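Long-range contacts in glycosyltransferase Gtf1 (Streptococcus pneumoniae, PDB 4PQG), which is a glycosyltransferase of the GT-B fold, built from two Rossmann-like domains and an added extended beta-sheet domain: residues A243-V249 / K279-V285; F274-D278 / F298-H304; E340-L346 / L406-E412; L428-D432 / Y465-I469. All coordinates share one frame; numbering follows the deposited sequence.

The four contacts fall into two pairs, one in each Rossmann-like half of the GT-B fold. Contacts 1 and 2 share a hydrophobic core: their centres are 13 Å apart, and F283 CE1 of contact 1 meets F274 CE1 of contact 2 at 3.6 Å. Contacts 3 and 4 adjoin in the other half, where T407 O of contact 3 lies 2.7 Å from Y465 OH of contact 4, a probable hydrogen bond. The centres of contacts 1 and 3 are 30 Å apart, their nearest atoms about 9 Å. UDP and NAG touch contact 3 directly; from contact 1, the side chain of V248 comes to about 6 Å from NAG and 11 Å from UDP.

Contact 1. Residues A243-V249 / K279-V285; sequences AHLAVVV and KVDFFIV
V247 bonds through both its N and its O to strand 282-285, in the alternating pattern of parallel pairing: V247 N donates to F282 O, and V247 O accepts from I284 N at 2.9 Å. V249 N continues the pattern to I284 O at 2.8 Å, almost straight at 175°. The start of the pairing is less regular. L245 O takes D281 N at 2.8 Å and a weak bond from F282 N, while L245 N gives its hydrogen to a side chain: D281 OD2 accepts it at 2.7 Å with the anti lone pair, turned away from OD1. With CG beside the backbone N (chi1 -68°), the D281 carboxylate reaches L245 N, while D281's own backbone N holds L245 O.

The apolar contacts split between the two faces of the sheet. On one, A246 CB lies over the face of the F282 ring, 3.9 Å from its centroid; F282 CG lies between its backbone N and carbonyl carbon (chi1 59°), which turns the ring over A246. Farther along, V248 CG2 packs on I284 CD1. On the other face V247 and F283 run alongside each other in the same direction, with V247 CB 3.7 Å from F283 CD1. V280, just before the strand, packs against this side: its CG2 meets V247 CG2 at 3.9 Å, and its CG1 stands over the centre of the F283 ring.

Strands 244-248 and 282-285, with helix 271-275 between them in the chain, form a beta-alpha-beta unit in the seven-stranded parallel sheet of the first Rossmann-like domain.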
# COMPACT_ATOMS: atom_id res chain seq x y z
N ALA A 243 -13.70 7.75 -21.31
CA ALA A 243 -12.84 6.58 -21.49
C ALA A 243 -13.61 5.33 -21.07
O ALA A 243 -14.81 5.23 -21.32
CB ALA A 243 -11.55 6.73 -20.69
N HIS A 244 -12.91 4.37 -20.47
CA HIS A 244 -13.56 3.27 -19.76
C HIS A 244 -13.16 3.33 -18.31
O HIS A 244 -12.06 3.78 -18.00
CB HIS A 244 -13.18 1.92 -20.34
CG HIS A 244 -13.48 1.79 -21.82
ND1 HIS A 244 -14.68 1.38 -22.29
CD2 HIS A 244 -12.69 2.05 -22.94
CE1 HIS A 244 -14.66 1.37 -23.64
NE2 HIS A 244 -13.44 1.77 -24.04
N LEU A 245 -14.05 2.87 -17.44
CA LEU A 245 -13.86 2.95 -16.00
C LEU A 245 -13.99 1.56 -15.37
O LEU A 245 -15.02 0.90 -15.51
CB LEU A 245 -14.89 3.92 -15.38
CG LEU A 245 -14.87 4.06 -13.85
CD1 LEU A 245 -13.55 4.65 -13.38
CD2 LEU A 245 -16.05 4.87 -13.35
N ALA A 246 -12.94 1.14 -14.69
CA ALA A 246 -12.96 -0.10 -13.91
C ALA A 246 -12.73 0.25 -12.44
O ALA A 246 -11.98 1.18 -12.13
CB ALA A 246 -11.90 -1.07 -14.41
N VAL A 247 -13.42 -0.47 -11.55
CA VAL A 247 -13.24 -0.32 -10.09
C VAL A 247 -12.73 -1.65 -9.54
O VAL A 247 -13.36 -2.70 -9.74
CB VAL A 247 -14.55 0.08 -9.38
CG1 VAL A 247 -14.44 -0.06 -7.86
CG2 VAL A 247 -14.97 1.49 -9.78
N VAL A 248 -11.57 -1.60 -8.89
CA VAL A 248 -11.04 -2.80 -8.25
C VAL A 248 -11.54 -2.87 -6.81
O VAL A 248 -11.44 -1.89 -6.07
CB VAL A 248 -9.51 -2.82 -8.27
CG1 VAL A 248 -8.96 -4.10 -7.65
CG2 VAL A 248 -9.01 -2.70 -9.70
N VAL A 249 -12.10 -4.03 -6.47
CA VAL A 249 -12.57 -4.33 -5.12
C VAL A 249 -11.43 -5.07 -4.41
O VAL A 249 -11.01 -6.14 -4.85
CB VAL A 249 -13.85 -5.20 -5.14
CG1 VAL A 249 -14.34 -5.49 -3.73
CG2 VAL A 249 -14.93 -4.52 -5.98
N LYS A 279 -22.28 3.65 -13.78
CA LYS A 279 -21.21 4.44 -14.40
C LYS A 279 -19.92 3.65 -14.62
O LYS A 279 -18.99 4.12 -15.28
CB LYS A 279 -20.91 5.69 -13.57
CG LYS A 279 -22.08 6.65 -13.37
CD LYS A 279 -22.63 7.21 -14.69
CE LYS A 279 -23.59 8.37 -14.46
NZ LYS A 279 -24.63 8.06 -13.44
N VAL A 280 -19.87 2.45 -14.05
CA VAL A 280 -18.68 1.61 -14.09
C VAL A 280 -18.80 0.58 -15.21
O VAL A 280 -19.81 -0.13 -15.28
CB VAL A 280 -18.50 0.87 -12.73
CG1 VAL A 280 -17.30 -0.04 -12.74
CG2 VAL A 280 -18.37 1.88 -11.58
N ASP A 281 -17.78 0.50 -16.07
CA ASP A 281 -17.75 -0.48 -17.16
C ASP A 281 -17.59 -1.91 -16.64
O ASP A 281 -18.33 -2.79 -17.06
CB ASP A 281 -16.66 -0.12 -18.17
CG ASP A 281 -16.99 1.15 -18.91
OD1 ASP A 281 -17.95 1.15 -19.71
OD2 ASP A 281 -16.33 2.18 -18.67
N PHE A 282 -16.65 -2.13 -15.71
CA PHE A 282 -16.59 -3.40 -14.98
C PHE A 282 -15.93 -3.30 -13.61
O PHE A 282 -15.09 -2.44 -13.38
CB PHE A 282 -15.91 -4.50 -15.81
CG PHE A 282 -14.50 -4.20 -16.23
CD1 PHE A 282 -13.43 -4.77 -15.56
CD2 PHE A 282 -14.25 -3.40 -17.35
CE1 PHE A 282 -12.13 -4.52 -15.97
CE2 PHE A 282 -12.95 -3.14 -17.76
CZ PHE A 282 -11.88 -3.72 -17.07
N PHE A 283 -16.36 -4.16 -12.69
CA PHE A 283 -15.67 -4.31 -11.42
C PHE A 283 -14.69 -5.48 -11.52
O PHE A 283 -14.96 -6.47 -12.21
CB PHE A 283 -16.66 -4.56 -10.29
CG PHE A 283 -17.58 -3.39 -10.02
CD1 PHE A 283 -17.24 -2.42 -9.07
CD2 PHE A 283 -18.79 -3.26 -10.71
CE1 PHE A 283 -18.08 -1.35 -8.82
CE2 PHE A 283 -19.63 -2.19 -10.46
CZ PHE A 283 -19.28 -1.24 -9.51
N ILE A 284 -13.54 -5.34 -10.85
CA ILE A 284 -12.56 -6.41 -10.74
C ILE A 284 -12.51 -6.92 -9.29
O ILE A 284 -12.40 -6.13 -8.35
CB ILE A 284 -11.15 -5.93 -11.16
CG1 ILE A 284 -11.19 -5.26 -12.54
CG2 ILE A 284 -10.15 -7.09 -11.16
CD1 ILE A 284 -9.85 -4.68 -12.99
N VAL A 285 -12.63 -8.24 -9.12
CA VAL A 285 -12.42 -8.89 -7.81
C VAL A 285 -11.35 -9.97 -7.91
O VAL A 285 -11.11 -10.48 -9.00
CB VAL A 285 -13.70 -9.53 -7.22
CG1 VAL A 285 -14.78 -8.49 -7.00
CG2 VAL A 285 -14.20 -10.66 -8.12

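Contact 2. Residues F274-D278 / F298-H304; sequences FTNAD and FAKYTQH
F274 and F298 meet in a T-shaped pair that joins the ends of two helices, 271-275 and 288-301, packed beside the parallel sheet of a Rossmann-like domain. The edge of F298 is directed at the face of F274, with centroids 5.3 Å apart and planes at 77°. F298 CZ leads, 3.6 Å from F274 CD1, while F298 CE1 rests against the methyl of A277. F283 of strand 282-285 meets both rings and ties the pair to the sheet.

H304 CG is anti to its carbonyl carbon, which puts the ring against the turn that follows helix 271-275. The backbone N atoms of A277 and D278 both lie over one of its faces, and A277 CB touches H304 CD2 at 3.9 Å. The D278 carboxylate is turned almost parallel to the imidazole, 4° between planes, with OD1 3.4 Å from H304 CE1. H304 NE2 donates to T275 O at 2.9 Å, bent to 144° at the hydrogen and arriving well above the carbonyl plane.

T302, just past the end of helix 288-301, holds the backbone of H304. In an ST turn its OG1 accepts from H304 N at 3.0 Å, and it donates in turn to F298 O at 2.7 Å, an oxygen that also receives T302 N.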
# COMPACT_ATOMS: atom_id res chain seq x y z
N PHE A 274 -20.54 1.39 -5.71
CA PHE A 274 -21.62 0.40 -5.82
C PHE A 274 -22.97 1.11 -6.02
O PHE A 274 -23.79 0.67 -6.85
CB PHE A 274 -21.66 -0.52 -4.57
CG PHE A 274 -20.47 -1.46 -4.46
CD1 PHE A 274 -19.57 -1.61 -5.52
CD2 PHE A 274 -20.29 -2.23 -3.31
CE1 PHE A 274 -18.50 -2.50 -5.42
CE2 PHE A 274 -19.23 -3.12 -3.21
CZ PHE A 274 -18.33 -3.26 -4.26
N THR A 275 -23.19 2.21 -5.31
CA THR A 275 -24.37 3.06 -5.49
C THR A 275 -24.49 3.52 -6.95
O THR A 275 -25.57 3.50 -7.54
CB THR A 275 -24.32 4.29 -4.55
OG1 THR A 275 -24.34 3.84 -3.19
CG2 THR A 275 -25.51 5.23 -4.79
N ASN A 276 -23.34 3.87 -7.53
CA ASN A 276 -23.29 4.39 -8.90
C ASN A 276 -22.66 3.41 -9.89
O ASN A 276 -21.89 3.81 -10.77
CB ASN A 276 -22.53 5.73 -8.88
CG ASN A 276 -23.22 6.77 -8.03
OD1 ASN A 276 -24.25 7.32 -8.44
ND2 ASN A 276 -22.69 7.03 -6.84
N ALA A 277 -22.99 2.13 -9.75
CA ALA A 277 -22.41 1.06 -10.58
C ALA A 277 -22.77 1.19 -12.06
O ALA A 277 -22.04 0.70 -12.91
CB ALA A 277 -22.81 -0.32 -10.06
N ASP A 278 -23.87 1.87 -12.36
CA ASP A 278 -24.25 2.17 -13.75
C ASP A 278 -23.18 2.97 -14.51
O ASP A 278 -23.16 2.95 -15.74
CB ASP A 278 -25.59 2.91 -13.79
CG ASP A 278 -25.57 4.20 -12.98
OD1 ASP A 278 -25.15 4.16 -11.80
OD2 ASP A 278 -25.95 5.25 -13.53
N PHE A 298 -25.71 -7.28 -5.90
CA PHE A 298 -26.18 -6.28 -6.86
C PHE A 298 -27.62 -6.56 -7.29
O PHE A 298 -28.46 -5.65 -7.33
CB PHE A 298 -25.22 -6.19 -8.06
CG PHE A 298 -24.11 -5.17 -7.86
CD1 PHE A 298 -24.42 -3.84 -7.57
CD2 PHE A 298 -22.78 -5.55 -7.93
CE1 PHE A 298 -23.42 -2.89 -7.36
CE2 PHE A 298 -21.78 -4.62 -7.74
CZ PHE A 298 -22.10 -3.29 -7.46
N ALA A 299 -27.91 -7.83 -7.56
CA ALA A 299 -29.24 -8.26 -7.98
C ALA A 299 -30.26 -8.14 -6.86
O ALA A 299 -31.39 -7.73 -7.09
CB ALA A 299 -29.20 -9.69 -8.52
N LYS A 300 -29.85 -8.47 -5.64
CA LYS A 300 -30.77 -8.48 -4.50
C LYS A 300 -31.07 -7.09 -3.93
O LYS A 300 -32.20 -6.80 -3.52
CB LYS A 300 -30.20 -9.39 -3.40
CG LYS A 300 -31.21 -9.84 -2.36
CD LYS A 300 -30.49 -10.31 -1.10
CE LYS A 300 -31.22 -11.46 -0.43
NZ LYS A 300 -32.60 -11.07 -0.04
N TYR A 301 -30.07 -6.21 -3.92
CA TYR A 301 -30.21 -4.93 -3.21
C TYR A 301 -30.26 -3.67 -4.07
O TYR A 301 -30.59 -2.59 -3.56
CB TYR A 301 -29.10 -4.79 -2.16
CG TYR A 301 -29.07 -5.89 -1.13
CD1 TYR A 301 -29.95 -5.90 -0.05
CD2 TYR A 301 -28.14 -6.92 -1.23
CE1 TYR A 301 -29.91 -6.90 0.90
CE2 TYR A 301 -28.08 -7.93 -0.28
CZ TYR A 301 -28.97 -7.92 0.78
OH TYR A 301 -28.92 -8.92 1.71
N THR A 302 -29.92 -3.80 -5.35
CA THR A 302 -29.78 -2.64 -6.23
C THR A 302 -30.52 -2.84 -7.56
O THR A 302 -30.95 -3.94 -7.89
CB THR A 302 -28.30 -2.30 -6.54
OG1 THR A 302 -27.85 -3.05 -7.67
CG2 THR A 302 -27.38 -2.58 -5.33
N GLN A 303 -30.63 -1.76 -8.34
CA GLN A 303 -31.21 -1.81 -9.67
C GLN A 303 -30.14 -1.94 -10.75
O GLN A 303 -30.43 -1.72 -11.92
CB GLN A 303 -32.09 -0.58 -9.91
CG GLN A 303 -33.33 -0.48 -9.02
CD GLN A 303 -34.30 -1.63 -9.22
OE1 GLN A 303 -34.72 -1.93 -10.35
NE2 GLN A 303 -34.67 -2.29 -8.12
N HIS A 304 -28.91 -2.28 -10.37
CA HIS A 304 -27.81 -2.45 -11.33
C HIS A 304 -27.44 -3.90 -11.51
O HIS A 304 -27.55 -4.69 -10.58
CB HIS A 304 -26.54 -1.73 -10.89
CG HIS A 304 -26.75 -0.31 -10.44
ND1 HIS A 304 -27.19 0.66 -11.26
CD2 HIS A 304 -26.53 0.29 -9.20
CE1 HIS A 304 -27.27 1.82 -10.58
NE2 HIS A 304 -26.87 1.60 -9.32

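Contact 3. Residues E340-L346 / L406-E412. With NAG (2-acetamido-2-deoxy-beta-D-glucopyranose), chain D; UDP (uridine-5'-diphosphate), chain C.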
# COMPACT_ATOMS: atom_id res chain seq x y z
N GLU A 340 -7.07 -6.15 12.68
CA GLU A 340 -7.76 -7.14 11.83
C GLU A 340 -6.90 -8.36 11.44
O GLU A 340 -7.44 -9.37 10.94
CB GLU A 340 -8.37 -6.48 10.57
CG GLU A 340 -7.32 -6.01 9.55
CD GLU A 340 -7.88 -5.13 8.44
OE1 GLU A 340 -9.13 -5.01 8.30
OE2 GLU A 340 -7.08 -4.55 7.68
N LYS A 341 -5.59 -8.28 11.67
CA LYS A 341 -4.69 -9.42 11.41
C LYS A 341 -4.49 -10.30 12.67
O LYS A 341 -4.00 -11.42 12.57
CB LYS A 341 -3.31 -8.93 10.91
CG LYS A 341 -3.35 -8.09 9.62
CD LYS A 341 -3.70 -8.92 8.37
CE LYS A 341 -3.83 -8.04 7.13
NZ LYS A 341 -3.73 -8.79 5.84
N HIS A 342 -4.86 -9.77 13.83
CA HIS A 342 -4.85 -10.50 15.11
C HIS A 342 -3.58 -11.26 15.37
O HIS A 342 -3.62 -12.41 15.83
CB HIS A 342 -6.02 -11.47 15.20
CG HIS A 342 -7.35 -10.85 14.90
ND1 HIS A 342 -8.06 -10.16 15.83
CD2 HIS A 342 -8.10 -10.82 13.73
CE1 HIS A 342 -9.20 -9.71 15.27
NE2 HIS A 342 -9.23 -10.12 13.99
N ILE A 343 -2.45 -10.63 15.09
CA ILE A 343 -1.16 -11.29 15.29
C ILE A 343 -0.98 -11.67 16.77
O ILE A 343 -0.29 -12.65 17.07
CB ILE A 343 0.01 -10.46 14.73
CG1 ILE A 343 -0.14 -10.30 13.21
CG2 ILE A 343 1.34 -11.14 15.02
CD1 ILE A 343 0.80 -9.28 12.61
N ASP A 344 -1.65 -10.94 17.66
CA ASP A 344 -1.56 -11.25 19.10
C ASP A 344 -2.04 -12.66 19.41
O ASP A 344 -1.45 -13.35 20.25
CB ASP A 344 -2.25 -10.20 19.97
CG ASP A 344 -3.71 -10.00 19.60
OD1 ASP A 344 -3.98 -9.78 18.40
OD2 ASP A 344 -4.57 -10.06 20.51
N TRP A 345 -3.10 -13.10 18.73
CA TRP A 345 -3.55 -14.49 18.83
C TRP A 345 -2.49 -15.46 18.40
O TRP A 345 -2.31 -16.49 19.05
CB TRP A 345 -4.84 -14.71 18.05
CG TRP A 345 -6.02 -13.88 18.52
CD1 TRP A 345 -6.15 -13.19 19.72
CD2 TRP A 345 -7.30 -13.67 17.83
NE1 TRP A 345 -7.37 -12.57 19.80
CE2 TRP A 345 -8.11 -12.82 18.70
CE3 TRP A 345 -7.83 -14.07 16.60
CZ2 TRP A 345 -9.38 -12.40 18.36
CZ3 TRP A 345 -9.12 -13.64 16.25
CH2 TRP A 345 -9.88 -12.82 17.12
N LEU A 346 -1.77 -15.15 17.32
CA LEU A 346 -0.68 -16.02 16.86
C LEU A 346 0.46 -16.09 17.87
O LEU A 346 1.02 -17.18 18.10
CB LEU A 346 -0.12 -15.57 15.50
CG LEU A 346 -1.09 -15.63 14.32
CD1 LEU A 346 -0.38 -15.14 13.07
CD2 LEU A 346 -1.61 -17.05 14.14
N LEU A 406 1.80 -18.69 9.31
CA LEU A 406 0.61 -18.51 10.16
C LEU A 406 -0.17 -17.20 9.89
O LEU A 406 0.42 -16.15 9.73
CB LEU A 406 1.02 -18.50 11.63
CG LEU A 406 1.84 -19.65 12.21
CD1 LEU A 406 2.08 -19.39 13.69
CD2 LEU A 406 1.10 -20.97 12.00
N THR A 407 -1.49 -17.27 9.92
CA THR A 407 -2.37 -16.11 9.78
C THR A 407 -3.54 -16.34 10.71
O THR A 407 -4.08 -17.46 10.79
CB THR A 407 -2.88 -15.92 8.32
OG1 THR A 407 -4.04 -15.06 8.32
CG2 THR A 407 -3.29 -17.27 7.69
N ALA A 408 -3.89 -15.28 11.43
CA ALA A 408 -5.09 -15.19 12.25
C ALA A 408 -5.99 -14.07 11.75
O ALA A 408 -6.88 -13.60 12.46
CB ALA A 408 -4.68 -14.95 13.69
N SER A 409 -5.74 -13.60 10.53
CA SER A 409 -6.61 -12.63 9.91
C SER A 409 -8.02 -13.20 9.77
O SER A 409 -8.20 -14.36 9.34
CB SER A 409 -6.07 -12.20 8.53
OG SER A 409 -6.98 -11.32 7.89
N THR A 410 -9.00 -12.40 10.15
CA THR A 410 -10.38 -12.82 10.09
C THR A 410 -11.05 -12.56 8.73
O THR A 410 -12.22 -12.90 8.54
CB THR A 410 -11.20 -12.19 11.25
OG1 THR A 410 -10.75 -10.84 11.47
CG2 THR A 410 -10.94 -12.98 12.54
N SER A 411 -10.30 -11.99 7.78
CA SER A 411 -10.84 -11.72 6.45
C SER A 411 -9.76 -11.28 5.46
O SER A 411 -8.96 -10.40 5.77
CB SER A 411 -11.94 -10.64 6.51
OG SER A 411 -12.36 -10.27 5.21
N GLU A 412 -9.75 -11.89 4.28
CA GLU A 412 -8.86 -11.42 3.21
C GLU A 412 -9.55 -11.41 1.86
O GLU A 412 -10.09 -12.42 1.42
CB GLU A 412 -7.57 -12.25 3.11
CG GLU A 412 -6.68 -12.23 4.35
CD GLU A 412 -5.96 -10.90 4.59
OE1 GLU A 412 -5.84 -10.06 3.65
OE2 GLU A 412 -5.47 -10.71 5.73
C1 NAG D . -6.19 -5.83 0.77
C2 NAG D . -6.96 -7.00 1.36
C3 NAG D . -6.05 -8.13 0.86
C4 NAG D . -5.77 -8.02 -0.65
C5 NAG D . -5.33 -6.58 -1.03
C6 NAG D . -4.94 -6.39 -2.50
C7 NAG D . -7.96 -7.46 3.53
C8 NAG D . -7.74 -7.39 5.02
N2 NAG D . -6.96 -7.01 2.80
O1 NAG D . -6.01 -4.64 1.49
O3 NAG D . -6.54 -9.41 1.21
O4 NAG D . -4.74 -8.93 -0.97
O5 NAG D . -6.39 -5.73 -0.62
O6 NAG D . -6.13 -6.54 -3.25
O7 NAG D . -9.01 -7.92 3.07
N1 UDP C . 4.78 -6.83 2.82
C2 UDP C . 6.15 -6.53 2.68
N3 UDP C . 6.95 -6.60 3.74
C4 UDP C . 6.50 -6.93 4.96
C5 UDP C . 5.14 -7.22 5.15
C6 UDP C . 4.29 -7.17 4.04
O2 UDP C . 6.64 -6.22 1.56
O4 UDP C . 7.31 -6.97 5.91
C1' UDP C . 3.94 -6.78 1.62
C2' UDP C . 3.62 -8.21 1.20
O2' UDP C . 4.63 -8.81 0.36
C3' UDP C . 2.28 -8.11 0.48
C4' UDP C . 1.65 -6.85 1.07
O4' UDP C . 2.65 -6.20 1.86
O3' UDP C . 2.48 -7.92 -0.93
C5' UDP C . 0.46 -7.16 1.98
O5' UDP C . -0.62 -7.59 1.17
PA UDP C . -1.80 -8.51 1.76
O1A UDP C . -2.80 -8.76 0.67
O2A UDP C . -1.13 -9.70 2.41
O3A UDP C . -2.40 -7.75 3.05
PB UDP C . -3.15 -6.33 3.19
O1B UDP C . -4.28 -6.62 4.15
O2B UDP C . -2.09 -5.38 3.72
O3B UDP C . -3.68 -5.99 1.80
O HOH W 1 -8.68 -8.92 8.21
O HOH W 2 -2.45 -12.93 10.89
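K341 NZ forms a salt bridge with E412 OE2, 2.6 Å long and on the syn lone pair. The same oxygen takes S409 OG at 2.7 Å from above the carboxylate plane. Two donors on OE2, with OE1 held by NAG O3, would restrict the rotation of the group. The lysine chain bends at chi2 (-71°), which brings its amine back to the loop.

Behind this polar end, L346, A408 and L406 pack tightly. L346 CG presses on A408 CB at 3.7 Å, and the L346 and L406 side chains run antiparallel alongside each other. This apolar packing has a polar margin: water 2 is held between K341 O and A408 N, and H342 turns its edge to T410, with NE2 3.0 Å from OG1.

The looser side is at E340, which is exposed and whose carboxylate pairs with R336. Its carbonyl takes a weak bond from T410 N, and water 1 bridges E340 O and S411 O.

The ligands meet at the K341-E412 pair, in the nucleotide site of the second GT-B domain. K341 NZ donates to UDP O1B at 2.8 Å, while E412 OE1 accepts from NAG O3 at 2.6 Å. The lysine probably offsets charge on the diphosphate, and E412, by linking K341 to the sugar, would tie the placement of the two ligands together.

Contact 4. Residues L428-D432 / Y465-I469; sequences LIGFD and YAAKI
The F431 ring presents one face to Y465, whose hydroxyl oxygen stands 3.4 Å above the plane, over the ring centre. The pair is T-shaped: planes at 85°, centroids 5.3 Å apart, with the tyrosine supplying the edge. F431 CZ lies in the plane of the tyrosine ring at its edge, 3.8 Å from Y465 CE2, and I429 O also lies near that plane, 3.7 Å from Y465 CE1. F431 N is close to the hydroxyl too, but the angle is wrong for a hydrogen bond; Y465 OH is hydrogen-bonded instead to T407 O, in the loop after strand 404-406. Around the F431 ring, W345, A408 and S452 add further contacts.

Strand 428-431 belongs to the six-stranded parallel sheet of the second Rossmann-like domain, and helix 458-474 packs against one of its faces. The segment axes run nearly antiparallel, at 156°, and approach to 9.7 Å, a spacing bridged by large side chains.

I429 is the strand residue that points at the helix. Its two branches divide the work: CG2, anti to the backbone N, touches Y465 CD1 at 3.9 Å alongside the ring, the side chains heading opposite ways, while CD1 at the end of the other branch crosses I469 and meets its CG1 at 3.9 Å. K468 adds its CB, next to I429 CG2, before its chain leads off to Q471 and to a cation-pi contact with Y448.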
# COMPACT_ATOMS: atom_id res chain seq x y z
N LEU A 428 0.16 -23.35 5.09
CA LEU A 428 -0.54 -22.26 5.76
C LEU A 428 -1.45 -22.79 6.86
O LEU A 428 -2.15 -23.77 6.67
CB LEU A 428 -1.38 -21.45 4.76
CG LEU A 428 -0.77 -21.01 3.42
CD1 LEU A 428 -1.78 -20.20 2.63
CD2 LEU A 428 0.49 -20.19 3.63
N ILE A 429 -1.45 -22.13 8.02
CA ILE A 429 -2.49 -22.39 9.04
C ILE A 429 -3.29 -21.10 9.27
O ILE A 429 -2.72 -20.10 9.69
CB ILE A 429 -1.88 -22.88 10.38
CG1 ILE A 429 -1.06 -24.17 10.16
CG2 ILE A 429 -2.98 -23.09 11.41
CD1 ILE A 429 -0.23 -24.58 11.37
N GLY A 430 -4.59 -21.14 8.99
CA GLY A 430 -5.43 -19.95 9.15
C GLY A 430 -6.89 -20.24 9.42
O GLY A 430 -7.33 -21.40 9.41
N PHE A 431 -7.66 -19.18 9.66
CA PHE A 431 -9.09 -19.32 9.88
C PHE A 431 -9.84 -19.73 8.61
O PHE A 431 -9.46 -19.33 7.50
CB PHE A 431 -9.68 -18.01 10.40
CG PHE A 431 -9.40 -17.72 11.85
CD1 PHE A 431 -9.83 -18.59 12.86
CD2 PHE A 431 -8.74 -16.55 12.21
CE1 PHE A 431 -9.60 -18.29 14.19
CE2 PHE A 431 -8.50 -16.25 13.55
CZ PHE A 431 -8.93 -17.13 14.54
N ASP A 432 -10.89 -20.52 8.79
CA ASP A 432 -11.78 -20.90 7.70
C ASP A 432 -12.72 -19.74 7.40
O ASP A 432 -13.89 -19.74 7.78
CB ASP A 432 -12.58 -22.15 8.09
CG ASP A 432 -13.26 -22.82 6.90
OD1 ASP A 432 -13.24 -22.26 5.78
OD2 ASP A 432 -13.82 -23.92 7.08
N TYR A 465 -4.86 -22.95 17.43
CA TYR A 465 -3.62 -22.76 16.65
C TYR A 465 -2.46 -23.59 17.22
O TYR A 465 -1.76 -24.27 16.46
CB TYR A 465 -3.23 -21.27 16.56
CG TYR A 465 -3.94 -20.54 15.45
CD1 TYR A 465 -3.33 -20.36 14.20
CD2 TYR A 465 -5.23 -20.02 15.64
CE1 TYR A 465 -3.98 -19.70 13.17
CE2 TYR A 465 -5.88 -19.34 14.62
CZ TYR A 465 -5.25 -19.17 13.40
OH TYR A 465 -5.93 -18.51 12.40
N ALA A 466 -2.27 -23.53 18.55
CA ALA A 466 -1.23 -24.34 19.21
C ALA A 466 -1.37 -25.81 18.84
O ALA A 466 -0.38 -26.43 18.43
CB ALA A 466 -1.28 -24.18 20.73
N ALA A 467 -2.58 -26.35 18.97
CA ALA A 467 -2.87 -27.76 18.64
C ALA A 467 -2.56 -28.08 17.18
O ALA A 467 -2.05 -29.16 16.87
CB ALA A 467 -4.32 -28.10 18.95
N LYS A 468 -2.88 -27.16 16.28
CA LYS A 468 -2.66 -27.39 14.86
C LYS A 468 -1.19 -27.33 14.45
O LYS A 468 -0.73 -28.15 13.63
CB LYS A 468 -3.52 -26.46 14.01
CG LYS A 468 -4.97 -26.93 13.88
CD LYS A 468 -5.01 -28.37 13.37
CE LYS A 468 -6.42 -28.86 13.21
NZ LYS A 468 -6.42 -30.23 12.65
N ILE A 469 -0.45 -26.38 15.01
CA ILE A 469 0.99 -26.29 14.80
C ILE A 469 1.62 -27.60 15.26
O ILE A 469 2.34 -28.24 14.50
CB ILE A 469 1.62 -25.10 15.56
CG1 ILE A 469 1.18 -23.75 14.94
CG2 ILE A 469 3.14 -25.20 15.56
CD1 ILE A 469 1.25 -22.57 15.89